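Long-range contacts in alginate lyase AlgAT5 (Defluviitalea, PDB 5ZQI), which probably cleaves alginate by beta-elimination, as a lyase of polysaccharide lyase family 7 with a beta-sandwich fold: residues Val102-His107 with Pro119-Arg124; Ala134-Thr139 with Ser233-Lys238; Asp148-His153 with Glu258-Asn263. All blocks are in the same frame, centred on the assembly; numbering follows the deposited sequence.

Overall arrangement
Contact 1 is the buried one. It packs strand 102-107 of the seven-strand sheet against strand 120-127 of the other sheet, with apolar side chains and backbone carbonyls at the interface. Contact 3 lies inside the seven-strand sheet and is mainly backbone hydrogen bonds, with a polar, partly exposed face. It adjoins contact 1, because V102 and F104 bond through their backbones to I261 and N259. Contact 2 is partly buried and ties a loop to the start of strand 236-239, with one beta bridge and a tryptophan packed over it. Strand 236-239 neighbours 120-127, and a salt bridge from E122 to K238 links contacts 1 and 2. Contacts 2 and 3 do not touch.

Contact 1: Val102-His107 with Pro119-Arg124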
ATOM      1  N   VAL A 102      -5.288   4.477  10.686  1.00  7.80           N
ATOM      2  CA  VAL A 102      -4.105   5.271  10.357  1.00  7.31           C
ATOM      3  C   VAL A 102      -4.298   5.916   8.994  1.00  5.73           C
ATOM      4  O   VAL A 102      -4.588   5.227   8.005  1.00  6.53           O
ATOM      5  CB  VAL A 102      -2.834   4.406  10.357  1.00  7.52           C
ATOM      6  CG1 VAL A 102      -1.600   5.222   9.991  1.00  7.26           C
ATOM      7  CG2 VAL A 102      -2.608   3.762  11.706  1.00  8.37           C
ATOM      8  N   VAL A 103      -4.118   7.224   8.948  1.00  7.73           N
ATOM      9  CA  VAL A 103      -4.214   8.037   7.744  1.00  6.98           C
ATOM     10  C   VAL A 103      -2.857   8.081   7.057  1.00  6.03           C
ATOM     11  O   VAL A 103      -1.838   8.394   7.694  1.00  8.12           O
ATOM     12  CB  VAL A 103      -4.673   9.460   8.100  1.00  6.87           C
ATOM     13  CG1 VAL A 103      -4.710  10.339   6.823  1.00 10.35           C
ATOM     14  CG2 VAL A 103      -6.003   9.456   8.791  1.00  8.77           C
ATOM     15  N   PHE A 104      -2.843   7.743   5.760  1.00  7.44           N
ATOM     16  CA  PHE A 104      -1.660   7.839   4.902  1.00  6.42           C
ATOM     17  C   PHE A 104      -1.989   8.864   3.821  1.00  7.22           C
ATOM     18  O   PHE A 104      -2.965   8.690   3.082  1.00  7.58           O
ATOM     19  CB  PHE A 104      -1.301   6.508   4.245  1.00  5.26           C
ATOM     20  CG  PHE A 104      -0.934   5.398   5.193  1.00  7.72           C
ATOM     21  CD1 PHE A 104      -1.919   4.684   5.871  1.00  8.33           C
ATOM     22  CD2 PHE A 104       0.387   5.028   5.369  1.00  5.35           C
ATOM     23  CE1 PHE A 104      -1.549   3.642   6.713  1.00  8.12           C
ATOM     24  CE2 PHE A 104       0.738   4.003   6.201  1.00  6.94           C
ATOM     25  CZ  PHE A 104      -0.223   3.307   6.873  1.00  7.95           C
ATOM     26  N   LYS A 105      -1.148   9.887   3.680  1.00  6.07           N
ATOM     27  CA  LYS A 105      -1.328  10.935   2.675  1.00  7.43           C
ATOM     28  C   LYS A 105      -0.038  11.111   1.895  1.00  6.84           C
ATOM     29  O   LYS A 105       1.021  11.225   2.495  1.00  7.51           O
ATOM     30  CB  LYS A 105      -1.740  12.268   3.331  1.00  7.01           C
ATOM     31  CG  LYS A 105      -1.732  13.449   2.368  1.00  7.65           C
ATOM     32  CD  LYS A 105      -2.235  14.715   3.034  1.00 12.90           C
ATOM     33  CE  LYS A 105      -2.043  15.919   2.117  1.00 15.01           C
ATOM     34  NZ  LYS A 105      -2.548  17.196   2.671  1.00 20.86           N
ATOM     35  N   ALA A 106      -0.129  11.194   0.565  1.00  7.19           N
ATOM     36  CA  ALA A 106       1.004  11.592  -0.267  1.00  8.33           C
ATOM     37  C   ALA A 106       0.520  12.581  -1.312  1.00  7.94           C
ATOM     38  O   ALA A 106      -0.350  12.259  -2.127  1.00  8.59           O
ATOM     39  CB  ALA A 106       1.682  10.375  -0.912  1.00  8.66           C
ATOM     40  N   HIS A 107       1.084  13.779  -1.261  1.00  7.89           N
ATOM     41  CA  HIS A 107       0.715  14.857  -2.171  1.00  7.97           C
ATOM     42  C   HIS A 107       1.531  14.819  -3.455  1.00  9.52           C
ATOM     43  O   HIS A 107       2.655  14.330  -3.483  1.00  9.72           O
ATOM     44  CB  HIS A 107       0.884  16.215  -1.484  1.00  9.99           C
ATOM     45  CG  HIS A 107       2.278  16.486  -1.001  1.00  9.28           C
ATOM     46  ND1 HIS A 107       2.988  15.594  -0.221  1.00  8.57           N
ATOM     47  CD2 HIS A 107       3.096  17.543  -1.209  1.00 12.14           C
ATOM     48  CE1 HIS A 107       4.184  16.100   0.031  1.00  8.61           C
ATOM     49  NE2 HIS A 107       4.268  17.287  -0.545  1.00 11.03           N
ATOM     50  N   PRO A 119       5.045  10.049  -5.679  1.00  8.70           N
ATOM     51  CA  PRO A 119       5.256  10.117  -4.222  1.00  8.72           C
ATOM     52  C   PRO A 119       4.428   9.105  -3.457  1.00  8.53           C
ATOM     53  O   PRO A 119       3.379   8.642  -3.908  1.00  7.97           O
ATOM     54  CB  PRO A 119       4.798  11.536  -3.896  1.00  8.01           C
ATOM     55  CG  PRO A 119       3.681  11.798  -4.918  1.00  9.50           C
ATOM     56  CD  PRO A 119       4.097  11.077  -6.162  1.00  8.90           C
ATOM     57  N   ARG A 120       4.914   8.784  -2.262  1.00  7.72           N
ATOM     58  CA  ARG A 120       4.238   7.797  -1.443  1.00  7.06           C
ATOM     59  C   ARG A 120       4.370   8.118   0.037  1.00  7.15           C
ATOM     60  O   ARG A 120       5.307   8.773   0.476  1.00  7.68           O
ATOM     61  CB  ARG A 120       4.785   6.379  -1.692  1.00  7.26           C
ATOM     62  CG  ARG A 120       6.122   6.117  -1.060  1.00  6.97           C
ATOM     63  CD  ARG A 120       6.729   4.835  -1.568  1.00  8.26           C
ATOM     64  NE  ARG A 120       7.318   4.973  -2.889  1.00 10.13           N
ATOM     65  CZ  ARG A 120       7.160   4.125  -3.907  1.00 11.08           C
ATOM     66  NH1 ARG A 120       6.364   3.074  -3.807  1.00 11.26           N
ATOM     67  NH2 ARG A 120       7.824   4.357  -5.016  1.00 12.13           N
ATOM     68  N   CYS A 121       3.402   7.595   0.801  1.00  6.74           N
ATOM     69  CA  CYS A 121       3.512   7.417   2.252  1.00  6.79           C
ATOM     70  C   CYS A 121       3.118   5.961   2.481  1.00  6.25           C
ATOM     71  O   CYS A 121       1.919   5.629   2.468  1.00  6.09           O
ATOM     72  CB  CYS A 121       2.639   8.373   3.014  1.00  7.70           C
ATOM     73  SG  CYS A 121       3.045   8.271   4.774  1.00  9.63           S
ATOM     74  N   GLU A 122       4.128   5.081   2.573  1.00  6.19           N
ATOM     75  CA  GLU A 122       3.893   3.665   2.327  1.00  6.95           C
ATOM     76  C   GLU A 122       4.786   2.782   3.170  1.00  7.17           C
ATOM     77  O   GLU A 122       5.989   3.049   3.306  1.00  7.98           O
ATOM     78  CB  GLU A 122       4.130   3.352   0.837  1.00  8.89           C
ATOM     79  CG  GLU A 122       3.396   2.087   0.332  1.00  8.97           C
ATOM     80  CD  GLU A 122       3.711   1.738  -1.120  1.00 12.32           C
ATOM     81  OE1 GLU A 122       4.832   2.033  -1.598  1.00 12.12           O
ATOM     82  OE2 GLU A 122       2.838   1.163  -1.821  1.00 11.48           O
ATOM     83  N   LEU A 123       4.178   1.722   3.711  1.00  6.91           N
ATOM     84  CA  LEU A 123       4.893   0.708   4.475  1.00  5.76           C
ATOM     85  C   LEU A 123       5.474  -0.378   3.557  1.00  6.58           C
ATOM     86  O   LEU A 123       4.837  -0.815   2.609  1.00  7.88           O
ATOM     87  CB  LEU A 123       3.957   0.059   5.512  1.00  6.47           C
ATOM     88  CG  LEU A 123       3.343   0.985   6.558  1.00  7.82           C
ATOM     89  CD1 LEU A 123       2.201   0.258   7.284  1.00  9.18           C
ATOM     90  CD2 LEU A 123       4.343   1.488   7.520  1.00  9.13           C
ATOM     91  N   ARG A 124       6.691  -0.822   3.881  1.00  6.03           N
ATOM     92  CA  ARG A 124       7.436  -1.861   3.174  1.00  6.95           C
ATOM     93  C   ARG A 124       7.733  -2.993   4.147  1.00  6.16           C
ATOM     94  O   ARG A 124       8.226  -2.755   5.250  1.00  6.55           O
ATOM     95  CB  ARG A 124       8.715  -1.263   2.609  1.00  9.30           C
ATOM     96  CG  ARG A 124       9.562  -2.119   1.656  1.00  8.17           C
ATOM     97  CD  ARG A 124      10.471  -3.104   2.387  1.00  8.78           C
ATOM     98  NE  ARG A 124      11.528  -3.545   1.466  1.00  9.04           N
ATOM     99  CZ  ARG A 124      11.873  -4.801   1.232  1.00  7.55           C
ATOM    100  NH1 ARG A 124      12.847  -5.055   0.354  1.00 10.83           N
ATOM    101  NH2 ARG A 124      11.303  -5.793   1.896  1.00  7.50           N
TER
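F104 and L123 meet between the two sheets of the sandwich. Their side chains cross at about a right angle. The ring end of F104 does the touching, with CZ 3.9 Å from L123 CD1. F104 has CG beside its backbone N and anti to the carbonyl carbon (chi1 -62°), which carries the ring toward strand 120-124. There CD2 comes to 3.3 Å from the backbone C121 O, which approaches the ring obliquely. C121 SG comes to the same corner of the ring, 4.2 Å from F104 CD2. This is an oblique sulfur-aromatic contact, SG 5.5 Å from the F104 ring centroid. C121 also points its CB at the other strand, 3.3 Å from K105 O. A106 sets its methyl against the opposite backbone, with CB 3.6 Å from R120 C. At one end the P119 ring presses on the chain, with CG 3.1 Å from H107 O.

The strand directions differ by 142°, and the strands belong to separate sheets. R120 and E122 belong to the RxEL motif known from this family. R120 NH1 forms a salt bridge with E122 OE1 at 2.9 Å, in the guanidinium plane and on the syn side of the carboxylate. E122 has further partners in K238 and Q165, which fix both its oxygens.

C121, the end of L123 and P119, just ahead of the strand, meet F104 and A106, while R120 and E122 turn their polar groups away. Apolar contact holds the interface; K105 O is buried in it with no partner in the model, probably a small cost.

Contact 2: Ala134-Thr139 with Ser233-Lys238; sequences ASWSTT and SGCYFK
A G1 beta bulge joins W136, in the loop after strand 132-133, to G234 and C235, just ahead of strand 236-239. Y236 begins the YFKAG motif known from family 7. W136 and C235 form a single antiparallel hydrogen-bonded pair. W136 N gives to C235 O at 2.9 Å, and C235 N gives to W136 O at 2.8 Å. G234 takes the positive phi (69°) of the bulge. One water bridges G234 N and S135 OG.

With CG between the backbone N and the carbonyl carbon (chi1 45°), the W136 indole turns back over the bridge, one face toward C235. C235 CB lies over that face of the six-membered ring, 3.6 Å from its centroid, as a CH-pi contact. F237 receives the rim of the indole: W136 CZ2 stands over the centre of the phenyl ring, 3.5 Å from F237 CE2, with the planes at 48°. S137 OG accepts from T139 N in an ST turn.

Around the contact, E125 of strand 120-127 accepts from both W136 NE1 and F237 N. H143 of strand 142-153 stacks on the indole, and I166 of strand 160-167 touches W136, C235 and F237.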
ATOM      1  N   ALA A 134      12.109  -8.130   4.188  1.00  8.14           N
ATOM      2  CA  ALA A 134      11.412  -9.344   3.808  1.00  7.92           C
ATOM      3  C   ALA A 134      11.719  -9.705   2.361  1.00  8.18           C
ATOM      4  O   ALA A 134      11.858  -8.838   1.496  1.00  8.26           O
ATOM      5  CB  ALA A 134       9.897  -9.164   3.985  1.00  9.81           C
ATOM      6  N   SER A 135      11.747 -11.010   2.089  1.00  8.24           N
ATOM      7  CA  SER A 135      12.002 -11.523   0.748  1.00  8.71           C
ATOM      8  C   SER A 135      11.459 -12.937   0.662  1.00 10.70           C
ATOM      9  O   SER A 135      11.992 -13.848   1.303  1.00 13.27           O
ATOM     10  CB  SER A 135      13.490 -11.494   0.454  1.00 12.06           C
ATOM     11  OG  SER A 135      13.775 -12.067  -0.821  1.00 13.91           O
ATOM     12  N   TRP A 136      10.418 -13.129  -0.141  1.00  8.29           N
ATOM     13  CA  TRP A 136       9.804 -14.452  -0.231  1.00  8.53           C
ATOM     14  C   TRP A 136       9.415 -14.754  -1.671  1.00  9.10           C
ATOM     15  O   TRP A 136       9.529 -13.924  -2.566  1.00  9.82           O
ATOM     16  CB  TRP A 136       8.619 -14.564   0.751  1.00  9.08           C
ATOM     17  CG  TRP A 136       7.695 -13.383   0.769  1.00  8.54           C
ATOM     18  CD1 TRP A 136       7.691 -12.353   1.677  1.00  8.72           C
ATOM     19  CD2 TRP A 136       6.619 -13.116  -0.140  1.00  7.17           C
ATOM     20  NE1 TRP A 136       6.715 -11.461   1.368  1.00  6.62           N
ATOM     21  CE2 TRP A 136       6.023 -11.908   0.267  1.00  6.63           C
ATOM     22  CE3 TRP A 136       6.112 -13.776  -1.269  1.00  8.41           C
ATOM     23  CZ2 TRP A 136       4.950 -11.353  -0.413  1.00  6.34           C
ATOM     24  CZ3 TRP A 136       5.041 -13.223  -1.933  1.00  7.65           C
ATOM     25  CH2 TRP A 136       4.468 -12.034  -1.504  1.00  6.97           C
ATOM     26  N   SER A 137       8.963 -15.984  -1.895  1.00  9.09           N
ATOM     27  CA  SER A 137       8.711 -16.500  -3.229  1.00 10.04           C
ATOM     28  C   SER A 137       7.263 -16.933  -3.378  1.00 10.30           C
ATOM     29  O   SER A 137       6.659 -17.488  -2.472  1.00 12.27           O
ATOM     30  CB  SER A 137       9.639 -17.680  -3.483  1.00 13.85           C
ATOM     31  OG  SER A 137       9.278 -18.440  -4.623  1.00 16.86           O
ATOM     32  N   THR A 138       6.715 -16.728  -4.572  1.00  9.57           N
ATOM     33  CA  THR A 138       5.364 -17.206  -4.828  1.00  9.70           C
ATOM     34  C   THR A 138       5.279 -18.720  -5.005  1.00 10.57           C
ATOM     35  O   THR A 138       4.165 -19.245  -5.101  1.00 11.26           O
ATOM     36  CB  THR A 138       4.779 -16.568  -6.082  1.00 10.34           C
ATOM     37  OG1 THR A 138       5.551 -16.939  -7.219  1.00 10.60           O
ATOM     38  CG2 THR A 138       4.763 -15.035  -5.997  1.00 11.11           C
ATOM     39  N   THR A 139       6.412 -19.411  -5.070  1.00 11.13           N
ATOM     40  CA  THR A 139       6.441 -20.861  -5.291  1.00 12.10           C
ATOM     41  C   THR A 139       6.898 -21.670  -4.082  1.00 12.28           C
ATOM     42  O   THR A 139       6.936 -22.899  -4.163  1.00 13.52           O
ATOM     43  CB  THR A 139       7.349 -21.202  -6.484  1.00 12.94           C
ATOM     44  OG1 THR A 139       8.638 -20.590  -6.305  1.00 15.55           O
ATOM     45  CG2 THR A 139       6.727 -20.711  -7.777  1.00 16.82           C
ATOM     46  N   SER A 233      10.571 -14.730  -7.102  1.00 12.34           N
ATOM     47  CA  SER A 233      11.147 -14.638  -5.761  1.00 10.87           C
ATOM     48  C   SER A 233      11.621 -13.205  -5.497  1.00 11.42           C
ATOM     49  O   SER A 233      11.509 -12.301  -6.344  1.00 12.64           O
ATOM     50  CB  SER A 233      12.275 -15.658  -5.570  1.00 13.64           C
ATOM     51  OG  SER A 233      13.324 -15.426  -6.461  1.00 25.21           O
ATOM     52  N   GLY A 234      12.107 -12.978  -4.279  1.00  9.97           N
ATOM     53  CA  GLY A 234      12.442 -11.632  -3.852  1.00 10.20           C
ATOM     54  C   GLY A 234      11.240 -10.736  -3.664  1.00 10.00           C
ATOM     55  O   GLY A 234      11.365  -9.501  -3.722  1.00  9.61           O
ATOM     56  N   CYS A 235      10.099 -11.313  -3.356  1.00  8.68           N
ATOM     57  CA  CYS A 235       8.881 -10.543  -3.165  1.00  7.87           C
ATOM     58  C   CYS A 235       8.734 -10.018  -1.744  1.00  7.99           C
ATOM     59  O   CYS A 235       9.223 -10.604  -0.779  1.00  7.40           O
ATOM     60  CB  CYS A 235       7.619 -11.355  -3.473  1.00  6.68           C
ATOM     61  SG  CYS A 235       7.439 -11.856  -5.185  1.00 11.50           S
ATOM     62  N   TYR A 236       7.987  -8.930  -1.627  1.00  7.33           N
ATOM     63  CA  TYR A 236       7.598  -8.367  -0.341  1.00  6.57           C
ATOM     64  C   TYR A 236       6.325  -7.549  -0.517  1.00  6.70           C
ATOM     65  O   TYR A 236       5.996  -7.072  -1.606  1.00  6.52           O
ATOM     66  CB  TYR A 236       8.727  -7.513   0.254  1.00  7.09           C
ATOM     67  CG  TYR A 236       9.286  -6.434  -0.657  1.00  6.76           C
ATOM     68  CD1 TYR A 236      10.302  -6.720  -1.580  1.00  7.02           C
ATOM     69  CD2 TYR A 236       8.830  -5.134  -0.582  1.00  7.98           C
ATOM     70  CE1 TYR A 236      10.794  -5.750  -2.402  1.00  9.60           C
ATOM     71  CE2 TYR A 236       9.328  -4.152  -1.420  1.00  8.93           C
ATOM     72  CZ  TYR A 236      10.329  -4.472  -2.299  1.00 10.21           C
ATOM     73  OH  TYR A 236      10.851  -3.493  -3.118  1.00 14.74           O
ATOM     74  N   PHE A 237       5.607  -7.404   0.587  1.00  5.53           N
ATOM     75  CA  PHE A 237       4.360  -6.648   0.600  1.00  5.29           C
ATOM     76  C   PHE A 237       4.613  -5.165   0.846  1.00  5.29           C
ATOM     77  O   PHE A 237       5.601  -4.777   1.499  1.00  5.55           O
ATOM     78  CB  PHE A 237       3.398  -7.178   1.684  1.00  5.19           C
ATOM     79  CG  PHE A 237       2.805  -8.543   1.382  1.00  5.21           C
ATOM     80  CD1 PHE A 237       2.030  -8.755   0.252  1.00  5.83           C
ATOM     81  CD2 PHE A 237       2.987  -9.590   2.267  1.00  5.45           C
ATOM     82  CE1 PHE A 237       1.495 -10.009  -0.025  1.00  6.01           C
ATOM     83  CE2 PHE A 237       2.431 -10.848   2.007  1.00  8.19           C
ATOM     84  CZ  PHE A 237       1.673 -11.040   0.873  1.00  6.89           C
ATOM     85  N   LYS A 238       3.668  -4.345   0.359  1.00  6.02           N
ATOM     86  CA  LYS A 238       3.602  -2.925   0.677  1.00  5.57           C
ATOM     87  C   LYS A 238       2.160  -2.535   0.930  1.00  5.85           C
ATOM     88  O   LYS A 238       1.264  -3.115   0.339  1.00  6.57           O
ATOM     89  CB  LYS A 238       4.141  -2.019  -0.451  1.00  7.39           C
ATOM     90  CG  LYS A 238       5.514  -2.441  -0.973  1.00  7.00           C
ATOM     91  CD  LYS A 238       6.129  -1.296  -1.773  1.00 11.22           C
ATOM     92  CE  LYS A 238       6.848  -0.363  -0.752  1.00 13.22           C
ATOM     93  NZ  LYS A 238       7.326   0.912  -1.327  1.00 21.03           N
TER
HETATM   94  O   HOH W   1      12.923 -14.779  -1.963  1.00 18.37           O

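Contact 3: Asp148-His153 with Glu258-Asn263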
ATOM      1  N   ASP A 148      -7.669  -3.832   5.587  1.00  8.49           N
ATOM      2  CA  ASP A 148      -9.021  -3.341   5.849  1.00  8.14           C
ATOM      3  C   ASP A 148      -8.889  -1.825   5.834  1.00  8.21           C
ATOM      4  O   ASP A 148      -8.211  -1.261   6.696  1.00  8.37           O
ATOM      5  CB  ASP A 148      -9.484  -3.903   7.185  1.00  9.00           C
ATOM      6  CG  ASP A 148     -10.827  -3.434   7.598  1.00 13.85           C
ATOM      7  OD1 ASP A 148     -11.477  -2.683   6.854  1.00 14.42           O
ATOM      8  OD2 ASP A 148     -11.267  -3.909   8.685  1.00 17.01           O
ATOM      9  N   GLN A 149      -9.456  -1.161   4.822  1.00  7.59           N
ATOM     10  CA  GLN A 149      -9.112   0.238   4.570  1.00  7.58           C
ATOM     11  C   GLN A 149     -10.252   0.937   3.848  1.00 11.10           C
ATOM     12  O   GLN A 149     -11.220   0.301   3.413  1.00  9.01           O
ATOM     13  CB  GLN A 149      -7.801   0.340   3.765  1.00  9.14           C
ATOM     14  CG  GLN A 149      -7.872  -0.298   2.347  1.00  9.31           C
ATOM     15  CD  GLN A 149      -6.568  -0.222   1.603  1.00 11.02           C
ATOM     16  OE1 GLN A 149      -5.742   0.648   1.854  1.00 13.09           O
ATOM     17  NE2 GLN A 149      -6.364  -1.149   0.702  1.00 11.22           N
ATOM     18  N   LYS A 150     -10.139   2.264   3.736  1.00  9.50           N
ATOM     19  CA  LYS A 150     -11.012   3.047   2.863  1.00  8.72           C
ATOM     20  C   LYS A 150     -10.159   4.106   2.191  1.00  9.48           C
ATOM     21  O   LYS A 150      -9.202   4.597   2.791  1.00 11.07           O
ATOM     22  CB  LYS A 150     -12.168   3.665   3.615  1.00 12.14           C
ATOM     23  CG  LYS A 150     -11.770   4.696   4.648  1.00 10.90           C
ATOM     24  CD  LYS A 150     -12.995   5.202   5.404  1.00 13.87           C
ATOM     25  CE  LYS A 150     -12.596   6.157   6.493  1.00 13.26           C
ATOM     26  NZ  LYS A 150     -13.796   6.526   7.319  1.00 20.75           N
ATOM     27  N   ILE A 151     -10.424   4.388   0.925  1.00  7.93           N
ATOM     28  CA  ILE A 151      -9.713   5.441   0.202  1.00  7.77           C
ATOM     29  C   ILE A 151     -10.531   6.722   0.313  1.00  8.42           C
ATOM     30  O   ILE A 151     -11.745   6.706   0.062  1.00 10.91           O
ATOM     31  CB  ILE A 151      -9.473   5.051  -1.262  1.00  8.63           C
ATOM     32  CG1 ILE A 151      -8.742   3.706  -1.352  1.00 12.00           C
ATOM     33  CG2 ILE A 151      -8.721   6.194  -1.982  1.00  9.23           C
ATOM     34  CD1 ILE A 151      -8.848   3.043  -2.741  1.00 15.28           C
ATOM     35  N   THR A 152      -9.894   7.825   0.734  1.00  8.86           N
ATOM     36  CA  THR A 152     -10.644   9.026   1.081  1.00 10.54           C
ATOM     37  C   THR A 152     -10.407  10.233   0.182  1.00  9.40           C
ATOM     38  O   THR A 152     -11.214  11.170   0.222  1.00 13.30           O
ATOM     39  CB  THR A 152     -10.367   9.449   2.530  1.00 10.32           C
ATOM     40  OG1 THR A 152      -8.958   9.609   2.737  1.00 13.35           O
ATOM     41  CG2 THR A 152     -10.869   8.392   3.513  1.00 14.66           C
ATOM     42  N   HIS A 153      -9.359  10.235  -0.640  1.00  9.83           N
ATOM     43  CA  HIS A 153      -9.079  11.411  -1.452  1.00  9.58           C
ATOM     44  C   HIS A 153      -8.206  10.990  -2.623  1.00  9.01           C
ATOM     45  O   HIS A 153      -7.359  10.102  -2.498  1.00  8.38           O
ATOM     46  CB  HIS A 153      -8.388  12.507  -0.626  1.00 10.92           C
ATOM     47  CG  HIS A 153      -8.508  13.884  -1.200  1.00 12.32           C
ATOM     48  ND1 HIS A 153      -9.512  14.766  -0.851  1.00 19.15           N
ATOM     49  CD2 HIS A 153      -7.703  14.552  -2.057  1.00 10.43           C
ATOM     50  CE1 HIS A 153      -9.339  15.902  -1.501  1.00 15.57           C
ATOM     51  NE2 HIS A 153      -8.261  15.792  -2.255  1.00 16.24           N
ATOM     52  N   GLU A 258      -5.126   9.967  -0.410  1.00  7.43           N
ATOM     53  CA  GLU A 258      -5.204   9.669   1.009  1.00  7.39           C
ATOM     54  C   GLU A 258      -6.060   8.429   1.223  1.00  7.65           C
ATOM     55  O   GLU A 258      -7.085   8.241   0.555  1.00  8.28           O
ATOM     56  CB  GLU A 258      -5.766  10.849   1.794  1.00  8.92           C
ATOM     57  CG  GLU A 258      -5.728  10.671   3.318  1.00  9.15           C
ATOM     58  CD  GLU A 258      -6.111  11.951   4.014  1.00 15.67           C
ATOM     59  OE1 GLU A 258      -7.300  12.069   4.403  1.00 26.73           O
ATOM     60  OE2 GLU A 258      -5.256  12.861   4.174  1.00 18.99           O
ATOM     61  N   ASN A 259      -5.640   7.601   2.186  1.00  7.26           N
ATOM     62  CA  ASN A 259      -6.439   6.468   2.637  1.00  7.74           C
ATOM     63  C   ASN A 259      -6.281   6.281   4.143  1.00  8.28           C
ATOM     64  O   ASN A 259      -5.429   6.889   4.795  1.00 10.19           O
ATOM     65  CB  ASN A 259      -6.087   5.186   1.852  1.00 10.99           C
ATOM     66  CG  ASN A 259      -4.697   4.653   2.154  1.00  8.38           C
ATOM     67  OD1 ASN A 259      -3.762   5.386   2.411  1.00 10.33           O
ATOM     68  ND2 ASN A 259      -4.574   3.334   2.148  1.00 10.74           N
ATOM     69  N   GLU A 260      -7.154   5.457   4.708  1.00  7.60           N
ATOM     70  CA  GLU A 260      -7.181   5.155   6.134  1.00  8.06           C
ATOM     71  C   GLU A 260      -7.202   3.637   6.265  1.00  8.72           C
ATOM     72  O   GLU A 260      -8.074   2.979   5.683  1.00  9.07           O
ATOM     73  CB  GLU A 260      -8.394   5.788   6.817  1.00 10.50           C
ATOM     74  CG  GLU A 260      -8.427   7.302   6.705  1.00 10.17           C
ATOM     75  CD  GLU A 260      -9.462   7.989   7.580  1.00 12.28           C
ATOM     76  OE1 GLU A 260     -10.013   7.328   8.506  1.00 14.88           O
ATOM     77  OE2 GLU A 260      -9.716   9.184   7.339  1.00 18.06           O
ATOM     78  N   ILE A 261      -6.228   3.088   6.990  1.00  7.70           N
ATOM     79  CA  ILE A 261      -6.115   1.642   7.213  1.00  8.12           C
ATOM     80  C   ILE A 261      -6.561   1.353   8.648  1.00  7.65           C
ATOM     81  O   ILE A 261      -5.957   1.840   9.614  1.00  8.13           O
ATOM     82  CB  ILE A 261      -4.687   1.101   6.954  1.00  7.74           C
ATOM     83  CG1 ILE A 261      -4.297   1.408   5.509  1.00  7.21           C
ATOM     84  CG2 ILE A 261      -4.612  -0.389   7.325  1.00  6.39           C
ATOM     85  CD1 ILE A 261      -2.941   0.795   5.080  1.00  8.79           C
ATOM     86  N   TYR A 262      -7.575   0.505   8.779  1.00  8.17           N
ATOM     87  CA  TYR A 262      -8.142   0.079  10.056  1.00  9.15           C
ATOM     88  C   TYR A 262      -7.487  -1.170  10.615  1.00  8.77           C
ATOM     89  O   TYR A 262      -7.294  -1.267  11.836  1.00 10.74           O
ATOM     90  CB  TYR A 262      -9.642  -0.194   9.867  1.00 10.23           C
ATOM     91  CG  TYR A 262     -10.484   1.027   9.687  1.00 11.17           C
ATOM     92  CD1 TYR A 262     -10.568   1.659   8.461  1.00 15.29           C
ATOM     93  CD2 TYR A 262     -11.184   1.573  10.759  1.00 12.73           C
ATOM     94  CE1 TYR A 262     -11.256   2.784   8.346  1.00 17.33           C
ATOM     95  CE2 TYR A 262     -11.941   2.695  10.621  1.00 15.47           C
ATOM     96  CZ  TYR A 262     -11.946   3.319   9.459  1.00 16.60           C
ATOM     97  OH  TYR A 262     -12.759   4.467   9.272  1.00 21.06           O
ATOM     98  N   ASN A 263      -7.124  -2.116   9.746  1.00  9.25           N
ATOM     99  CA  ASN A 263      -6.487  -3.359  10.140  1.00  8.61           C
ATOM    100  C   ASN A 263      -5.546  -3.765   9.018  1.00  9.48           C
ATOM    101  O   ASN A 263      -5.805  -3.493   7.843  1.00  8.19           O
ATOM    102  CB  ASN A 263      -7.518  -4.486  10.410  1.00  9.89           C
ATOM    103  CG  ASN A 263      -8.465  -4.176  11.572  1.00 11.47           C
ATOM    104  OD1 ASN A 263      -8.107  -4.273  12.756  1.00 14.45           O
ATOM    105  ND2 ASN A 263      -9.684  -3.789  11.234  1.00 14.61           N
TER
HETATM  106  O   HOH W   2     -12.593   8.091   9.320  1.00 26.30           O
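Two classic beta bulges frame this antiparallel strand pair in the seven-strand sheet of the sandwich. Strands 148-153 and 258-261 run at 155° to each other. Between the bulges K150 and E260 form a regular hydrogen-bonded pair, with K150 N to E260 O and E260 N to K150 O both 2.9 Å. At one bulge T152 and H153 face E258. E258 O accepts from T152 N at 2.8 Å and from H153 N at 3.3 Å, both from the same face of its carbonyl plane. At the other, Y262 and N263 face D148. D148 O takes Y262 N at 2.8 Å and a weak bond from N263 N.

Q149, I151, N259 and I261 share the buried face. There the N259 amide gives a hydrogen to Q149 OE1, with ND2 to OE1 2.9 Å and the amide planes 54° apart. V163 O in turn accepts from Q149 NE2, so the Q149 amide is held at both ends.

The other face is polar. K150 extends alongside E260, and its NZ bonds Y262 OH at 3.0 Å. A water joins NZ to E260 OE1, which also has a bond from N96. D148 and N263 lie side by side. R204 forms a salt bridge with D148 OD2, and N263 ND2 reaches the same oxygen at 3.0 Å, from 40° above the carboxylate plane.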